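PDB 5EUF: protease from Helicobacter pylori, which probably cleaves the cytoplasmic tail of the human junctional adhesion molecule JAM-A as a peptidase of the zinc-dependent M16 family, weakening gastric epithelial cell-cell adhesion. Local coordinates for residues T153-Y157 with H158-W162; T385-Q388 with Q389-D393. One frame throughout, in Å; residues are numbered along the deposited sequence.

Interaction 1: residues T153-Y157 with H158-W162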
ATOM      1  N   THR B 153       0.065  -7.360  -5.270  1.00 14.96           N
ATOM      2  CA  THR B 153       1.316  -7.505  -6.004  1.00 27.63           C
ATOM      3  C   THR B 153       1.349  -6.622  -7.248  1.00 33.07           C
ATOM      4  O   THR B 153       2.330  -5.917  -7.492  1.00 41.79           O
ATOM      5  CB  THR B 153       1.548  -8.972  -6.423  1.00 19.18           C
ATOM      6  OG1 THR B 153       1.327  -9.833  -5.300  1.00 16.83           O
ATOM      7  CG2 THR B 153       2.964  -9.169  -6.940  1.00 16.17           C
ATOM      8  N   ALA B 154       0.272  -6.666  -8.025  1.00 24.81           N
ATOM      9  CA  ALA B 154       0.200  -5.959  -9.300  1.00 26.06           C
ATOM     10  C   ALA B 154       0.246  -4.445  -9.122  1.00 21.66           C
ATOM     11  O   ALA B 154       0.853  -3.738  -9.928  1.00 14.09           O
ATOM     12  CB  ALA B 154      -1.061  -6.363 -10.051  1.00 24.94           C
ATOM     13  N   TYR B 155      -0.408  -3.957  -8.073  1.00 18.41           N
ATOM     14  CA  TYR B 155      -0.422  -2.531  -7.764  1.00 18.52           C
ATOM     15  C   TYR B 155       0.299  -2.265  -6.448  1.00 26.17           C
ATOM     16  O   TYR B 155       0.178  -3.033  -5.493  1.00 43.05           O
ATOM     17  CB  TYR B 155      -1.853  -1.999  -7.688  1.00 16.87           C
ATOM     18  CG  TYR B 155      -2.632  -2.064  -8.986  1.00 27.96           C
ATOM     19  CD1 TYR B 155      -2.566  -1.030  -9.913  1.00 21.48           C
ATOM     20  CD2 TYR B 155      -3.453  -3.148  -9.272  1.00 19.71           C
ATOM     21  CE1 TYR B 155      -3.284  -1.075 -11.092  1.00 12.84           C
ATOM     22  CE2 TYR B 155      -4.177  -3.203 -10.451  1.00 15.04           C
ATOM     23  CZ  TYR B 155      -4.089  -2.163 -11.355  1.00 17.52           C
ATOM     24  OH  TYR B 155      -4.808  -2.216 -12.529  1.00 31.27           O
ATOM     25  N   VAL B 156       1.040  -1.166  -6.398  1.00 24.88           N
ATOM     26  CA  VAL B 156       1.860  -0.852  -5.236  1.00 22.66           C
ATOM     27  C   VAL B 156       1.391   0.433  -4.561  1.00 16.54           C
ATOM     28  O   VAL B 156       1.438   0.566  -3.338  1.00 25.20           O
ATOM     29  CB  VAL B 156       3.343  -0.712  -5.636  1.00 20.45           C
ATOM     30  CG1 VAL B 156       4.196  -0.334  -4.440  1.00 21.03           C
ATOM     31  CG2 VAL B 156       3.841  -2.005  -6.261  1.00 18.01           C
ATOM     32  N   TYR B 157       0.910   1.369  -5.369  1.00 17.44           N
ATOM     33  CA  TYR B 157       0.630   2.710  -4.889  1.00 20.58           C
ATOM     34  C   TYR B 157      -0.842   3.078  -5.047  1.00 20.51           C
ATOM     35  O   TYR B 157      -1.473   3.570  -4.109  1.00 25.68           O
ATOM     36  CB  TYR B 157       1.521   3.708  -5.632  1.00 24.11           C
ATOM     37  CG  TYR B 157       1.376   5.137  -5.180  1.00 21.92           C
ATOM     38  CD1 TYR B 157       1.300   5.455  -3.831  1.00 20.79           C
ATOM     39  CD2 TYR B 157       1.338   6.172  -6.102  1.00 17.31           C
ATOM     40  CE1 TYR B 157       1.172   6.762  -3.415  1.00 18.15           C
ATOM     41  CE2 TYR B 157       1.219   7.482  -5.696  1.00 19.87           C
ATOM     42  CZ  TYR B 157       1.134   7.773  -4.352  1.00 21.87           C
ATOM     43  OH  TYR B 157       1.007   9.081  -3.946  1.00 34.72           O
ATOM     44  N   HIS B 158      -1.382   2.836  -6.236  1.00 26.65           N
ATOM     45  CA  HIS B 158      -2.783   3.125  -6.528  1.00 26.05           C
ATOM     46  C   HIS B 158      -3.701   2.291  -5.631  1.00 20.78           C
ATOM     47  O   HIS B 158      -3.356   1.168  -5.268  1.00 22.68           O
ATOM     48  CB  HIS B 158      -3.072   2.854  -8.006  1.00 17.17           C
ATOM     49  CG  HIS B 158      -4.424   3.303  -8.457  1.00 13.59           C
ATOM     50  ND1 HIS B 158      -5.506   2.452  -8.526  1.00 16.70           N
ATOM     51  CD2 HIS B 158      -4.870   4.513  -8.869  1.00 17.41           C
ATOM     52  CE1 HIS B 158      -6.560   3.119  -8.958  1.00 21.29           C
ATOM     53  NE2 HIS B 158      -6.201   4.372  -9.174  1.00 21.35           N
ATOM     54  N   PRO B 159      -4.866   2.846  -5.254  1.00 21.76           N
ATOM     55  CA  PRO B 159      -5.842   2.143  -4.409  1.00 21.96           C
ATOM     56  C   PRO B 159      -6.278   0.765  -4.923  1.00 24.36           C
ATOM     57  O   PRO B 159      -6.900   0.016  -4.170  1.00 29.52           O
ATOM     58  CB  PRO B 159      -7.029   3.104  -4.393  1.00 13.60           C
ATOM     59  CG  PRO B 159      -6.405   4.437  -4.498  1.00 38.86           C
ATOM     60  CD  PRO B 159      -5.224   4.266  -5.420  1.00 35.09           C
ATOM     61  N   TYR B 160      -5.950   0.426  -6.167  1.00 20.12           N
ATOM     62  CA  TYR B 160      -6.214  -0.918  -6.676  1.00 22.52           C
ATOM     63  C   TYR B 160      -5.261  -1.925  -6.036  1.00 28.08           C
ATOM     64  O   TYR B 160      -5.279  -3.110  -6.366  1.00 37.80           O
ATOM     65  CB  TYR B 160      -6.088  -0.967  -8.200  1.00 18.41           C
ATOM     66  CG  TYR B 160      -7.181  -0.231  -8.942  1.00 21.88           C
ATOM     67  CD1 TYR B 160      -8.332   0.191  -8.290  1.00 21.07           C
ATOM     68  CD2 TYR B 160      -7.063   0.036 -10.302  1.00 25.56           C
ATOM     69  CE1 TYR B 160      -9.333   0.866  -8.970  1.00 12.02           C
ATOM     70  CE2 TYR B 160      -8.057   0.707 -10.989  1.00 15.29           C
ATOM     71  CZ  TYR B 160      -9.189   1.119 -10.319  1.00 21.80           C
ATOM     72  OH  TYR B 160     -10.179   1.785 -11.002  1.00 22.77           O
ATOM     73  N   HIS B 161      -4.426  -1.434  -5.123  1.00 23.89           N
ATOM     74  CA  HIS B 161      -3.542  -2.267  -4.317  1.00 22.82           C
ATOM     75  C   HIS B 161      -4.340  -3.276  -3.494  1.00 17.69           C
ATOM     76  O   HIS B 161      -3.830  -4.330  -3.117  1.00 13.99           O
ATOM     77  CB  HIS B 161      -2.690  -1.387  -3.400  1.00 22.12           C
ATOM     78  CG  HIS B 161      -1.685  -2.142  -2.587  1.00 31.40           C
ATOM     79  ND1 HIS B 161      -0.605  -2.790  -3.149  1.00 34.40           N
ATOM     80  CD2 HIS B 161      -1.585  -2.335  -1.250  1.00 25.93           C
ATOM     81  CE1 HIS B 161       0.111  -3.356  -2.194  1.00 35.96           C
ATOM     82  NE2 HIS B 161      -0.462  -3.096  -1.032  1.00 21.95           N
ATOM     83  N   TRP B 162      -5.595  -2.940  -3.218  1.00 29.10           N
ATOM     84  CA  TRP B 162      -6.487  -3.828  -2.484  1.00 26.02           C
ATOM     85  C   TRP B 162      -7.861  -3.916  -3.149  1.00 28.09           C
ATOM     86  O   TRP B 162      -8.316  -2.974  -3.801  1.00 29.91           O
ATOM     87  CB  TRP B 162      -6.633  -3.364  -1.033  1.00 22.87           C
ATOM     88  CG  TRP B 162      -7.239  -1.993  -0.887  1.00 24.62           C
ATOM     89  CD1 TRP B 162      -8.564  -1.692  -0.768  1.00 18.02           C
ATOM     90  CD2 TRP B 162      -6.539  -0.743  -0.845  1.00 25.85           C
ATOM     91  NE1 TRP B 162      -8.735  -0.335  -0.656  1.00 14.68           N
ATOM     92  CE2 TRP B 162      -7.508   0.272  -0.701  1.00 24.01           C
ATOM     93  CE3 TRP B 162      -5.190  -0.382  -0.918  1.00 14.53           C
ATOM     94  CZ2 TRP B 162      -7.170   1.622  -0.626  1.00 28.33           C
ATOM     95  CZ3 TRP B 162      -4.856   0.957  -0.842  1.00 20.94           C
ATOM     96  CH2 TRP B 162      -5.842   1.943  -0.697  1.00 32.15           C
TER

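Interaction 2: residues T385-Q388 with Q389-D393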
ATOM      1  N   THR B 385     -22.342   3.437 -27.181  1.00 36.32           N
ATOM      2  CA  THR B 385     -23.092   3.370 -28.430  1.00 40.89           C
ATOM      3  C   THR B 385     -22.206   2.887 -29.573  1.00 44.42           C
ATOM      4  O   THR B 385     -22.656   2.149 -30.448  1.00 53.11           O
ATOM      5  CB  THR B 385     -23.704   4.737 -28.801  1.00 42.37           C
ATOM      6  OG1 THR B 385     -22.661   5.703 -28.978  1.00 51.99           O
ATOM      7  CG2 THR B 385     -24.650   5.219 -27.710  1.00 37.54           C
ATOM      8  N   ASP B 386     -20.940   3.296 -29.555  1.00 47.03           N
ATOM      9  CA  ASP B 386     -20.007   2.952 -30.625  1.00 44.64           C
ATOM     10  C   ASP B 386     -19.386   1.571 -30.449  1.00 35.24           C
ATOM     11  O   ASP B 386     -18.573   1.150 -31.269  1.00 35.52           O
ATOM     12  CB  ASP B 386     -18.889   3.995 -30.720  1.00 53.76           C
ATOM     13  CG  ASP B 386     -19.383   5.342 -31.206  1.00 77.19           C
ATOM     14  OD1 ASP B 386     -20.445   5.390 -31.863  1.00 89.26           O
ATOM     15  OD2 ASP B 386     -18.702   6.355 -30.937  1.00 79.02           O
ATOM     16  N   TYR B 387     -19.768   0.871 -29.385  1.00 34.45           N
ATOM     17  CA  TYR B 387     -19.129  -0.395 -29.028  1.00 28.26           C
ATOM     18  C   TYR B 387     -19.338  -1.479 -30.086  1.00 31.17           C
ATOM     19  O   TYR B 387     -18.372  -2.023 -30.624  1.00 24.00           O
ATOM     20  CB  TYR B 387     -19.647  -0.882 -27.673  1.00 23.37           C
ATOM     21  CG  TYR B 387     -18.918  -2.087 -27.118  1.00 22.30           C
ATOM     22  CD1 TYR B 387     -19.375  -3.375 -27.363  1.00 22.45           C
ATOM     23  CD2 TYR B 387     -17.778  -1.935 -26.339  1.00 28.89           C
ATOM     24  CE1 TYR B 387     -18.714  -4.479 -26.853  1.00 25.30           C
ATOM     25  CE2 TYR B 387     -17.109  -3.034 -25.824  1.00 24.13           C
ATOM     26  CZ  TYR B 387     -17.583  -4.303 -26.084  1.00 33.09           C
ATOM     27  OH  TYR B 387     -16.921  -5.401 -25.574  1.00 27.97           O
ATOM     28  N   GLN B 388     -20.601  -1.777 -30.378  1.00 34.24           N
ATOM     29  CA  GLN B 388     -20.959  -2.851 -31.301  1.00 31.51           C
ATOM     30  C   GLN B 388     -20.267  -2.740 -32.653  1.00 37.37           C
ATOM     31  O   GLN B 388     -19.741  -3.727 -33.168  1.00 39.46           O
ATOM     32  CB  GLN B 388     -22.473  -2.886 -31.506  1.00 36.90           C
ATOM     33  CG  GLN B 388     -23.223  -3.528 -30.360  1.00 46.75           C
ATOM     34  CD  GLN B 388     -22.743  -4.936 -30.085  1.00 60.60           C
ATOM     35  OE1 GLN B 388     -22.269  -5.238 -28.990  1.00 73.54           O
ATOM     36  NE2 GLN B 388     -22.859  -5.807 -31.081  1.00 64.12           N
ATOM     37  N   GLN B 389     -20.266  -1.541 -33.225  1.00 37.33           N
ATOM     38  CA  GLN B 389     -19.646  -1.339 -34.528  1.00 44.94           C
ATOM     39  C   GLN B 389     -18.136  -1.540 -34.448  1.00 47.40           C
ATOM     40  O   GLN B 389     -17.528  -2.097 -35.361  1.00 50.29           O
ATOM     41  CB  GLN B 389     -19.967   0.056 -35.073  1.00 57.47           C
ATOM     42  CG  GLN B 389     -19.558   0.255 -36.525  1.00 77.39           C
ATOM     43  CD  GLN B 389     -20.237  -0.731 -37.464  1.00 86.61           C
ATOM     44  OE1 GLN B 389     -21.391  -1.110 -37.258  1.00 91.46           O
ATOM     45  NE2 GLN B 389     -19.518  -1.157 -38.500  1.00 78.23           N
ATOM     46  N   GLN B 390     -17.535  -1.095 -33.350  1.00 43.46           N
ATOM     47  CA  GLN B 390     -16.098  -1.237 -33.165  1.00 33.63           C
ATOM     48  C   GLN B 390     -15.718  -2.702 -33.005  1.00 36.46           C
ATOM     49  O   GLN B 390     -14.662  -3.139 -33.468  1.00 27.24           O
ATOM     50  CB  GLN B 390     -15.625  -0.430 -31.953  1.00 24.09           C
ATOM     51  CG  GLN B 390     -15.532   1.068 -32.200  1.00 37.59           C
ATOM     52  CD  GLN B 390     -14.887   1.816 -31.047  1.00 59.39           C
ATOM     53  OE1 GLN B 390     -14.149   1.237 -30.248  1.00 65.23           O
ATOM     54  NE2 GLN B 390     -15.163   3.112 -30.957  1.00 65.86           N
ATOM     55  N   PHE B 391     -16.595  -3.459 -32.355  1.00 31.99           N
ATOM     56  CA  PHE B 391     -16.339  -4.869 -32.091  1.00 31.14           C
ATOM     57  C   PHE B 391     -16.420  -5.686 -33.373  1.00 32.30           C
ATOM     58  O   PHE B 391     -15.599  -6.572 -33.609  1.00 29.82           O
ATOM     59  CB  PHE B 391     -17.333  -5.404 -31.058  1.00 27.32           C
ATOM     60  CG  PHE B 391     -16.921  -6.707 -30.435  1.00 28.57           C
ATOM     61  CD1 PHE B 391     -17.206  -7.911 -31.055  1.00 23.12           C
ATOM     62  CD2 PHE B 391     -16.260  -6.728 -29.216  1.00 27.61           C
ATOM     63  CE1 PHE B 391     -16.831  -9.110 -30.479  1.00 32.73           C
ATOM     64  CE2 PHE B 391     -15.883  -7.923 -28.633  1.00 22.20           C
ATOM     65  CZ  PHE B 391     -16.168  -9.115 -29.265  1.00 24.20           C
ATOM     66  N   LEU B 392     -17.413  -5.378 -34.202  1.00 31.82           N
ATOM     67  CA  LEU B 392     -17.650  -6.138 -35.423  1.00 38.40           C
ATOM     68  C   LEU B 392     -16.695  -5.738 -36.545  1.00 37.70           C
ATOM     69  O   LEU B 392     -16.624  -6.408 -37.573  1.00 47.50           O
ATOM     70  CB  LEU B 392     -19.099  -5.963 -35.878  1.00 49.52           C
ATOM     71  CG  LEU B 392     -20.146  -6.393 -34.847  1.00 54.32           C
ATOM     72  CD1 LEU B 392     -21.555  -6.190 -35.383  1.00 51.93           C
ATOM     73  CD2 LEU B 392     -19.926  -7.840 -34.425  1.00 55.70           C
ATOM     74  N   ASP B 393     -15.966  -4.646 -36.344  1.00 39.95           N
ATOM     75  CA  ASP B 393     -14.976  -4.203 -37.319  1.00 32.50           C
ATOM     76  C   ASP B 393     -13.574  -4.633 -36.905  1.00 40.89           C
ATOM     77  O   ASP B 393     -12.592  -4.285 -37.559  1.00 65.14           O
ATOM     78  CB  ASP B 393     -15.025  -2.685 -37.497  1.00 27.81           C
ATOM     79  CG  ASP B 393     -16.297  -2.215 -38.167  1.00 49.95           C
ATOM     80  OD1 ASP B 393     -16.910  -3.011 -38.909  1.00 69.93           O
ATOM     81  OD2 ASP B 393     -16.685  -1.048 -37.952  1.00 61.21           O
TER

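Interaction 1: residues T153-Y157 with H158-W162
Where helix 142-154 of this M16 peptidase runs out, Y155 leaves helical geometry and the chain doubles back through a single 3-10 turn, 159-161, bringing the backbones of Y155 and H161 close together. Y155 and Y160 lie side by side. CB of Y160 sits above the middle of the Y155 ring, 3.5 Å from its centroid and 10° off the normal, a CH-pi contact. Beyond it the Y160 ring turns its edge to the same tyrosine in a T-shaped pair, centroids 5.5 Å apart and planes at 81°. The imidazole of H158 stands on one face of the Y160 ring, with CE1 pointing at its centre; H158 ND1 accepts the Y160 backbone N at 3.1 Å from well outside the imidazole plane, and its NE2 bonds D307. H161 carries its CG anti to the backbone N (chi1 -177°), which brings ND1 against the carbonyl O of Y155 in a nearly straight hydrogen bond. H161 NE2 bonds V156 O of the second subunit, whose H161 returns the same bond, so the ring is gripped at both nitrogens and the turn lies in the subunit interface. The tyrosine hydroxyls are anchored too, Y155 OH on E308 O and Y160 OH on D89 and on D307 N. K257 of strand 251-258 makes a cation-pi contact with Y155, and T153, at the helix end, packs on strands 238-243 and 412-418.

Interaction 2: residues T385-Q388 with Q389-D393
Y387 lies alongside F391, one helical turn further on, with the two rings only 27° from parallel but slid so far that they barely overlap, their centroids 6.0 Å apart. The approach is made by one side of the phenyl group: F391 CD2 lies 4.1 Å from Y387 CE1 and 3.9 Å from Y387 OH. Both side chains leave the backbone with CG anti to N (chi1 -172° for Y387 and -163° for F391), which sends them the same way. This is the i to i+4 pairing of an alpha-helix, here the short helix 387-392, whose backbone bonds run from F391 N to Y387 O at 2.9 Å and from L392 N to Q388 O at 3.0 Å. Q390 N adds a longer bond to D386 O, and the CG of the same glutamine packs against that oxygen. On the outer side Q389 bends at its second torsion, and its NE2 reaches D393 OD2 at 2.9 Å on the syn side of the carboxylate. The inner residues meet two helices: F391 touches V267 and A271 of helix 266-276 as well as I350 of helix 344-361, while Y387 OH bonds D270 and Q388 OE1 bonds Q354.

Overall arrangement
From the N terminus, the chain first lays down strands 9-12 to 91-98 of the N-terminal sheet and later helix 142-154, after which interaction 1 closes a tight turn leading toward helix 168-172; strand 192-198 joins that sheet afterwards. Through its outside partners the turn links the N-terminal M16 region to strands 238-243, 251-258 and 412-418 of the second sheet, and to the other subunit. Interaction 2 comes much later, from the end of helix 381-385 through helix 387-392, and seats a short surface helix on helices 266-276 and 344-361. The two contacts are in series, neither nested nor crossed. The centres of interactions 1 and 2 are about 31 Å apart, and they do not touch.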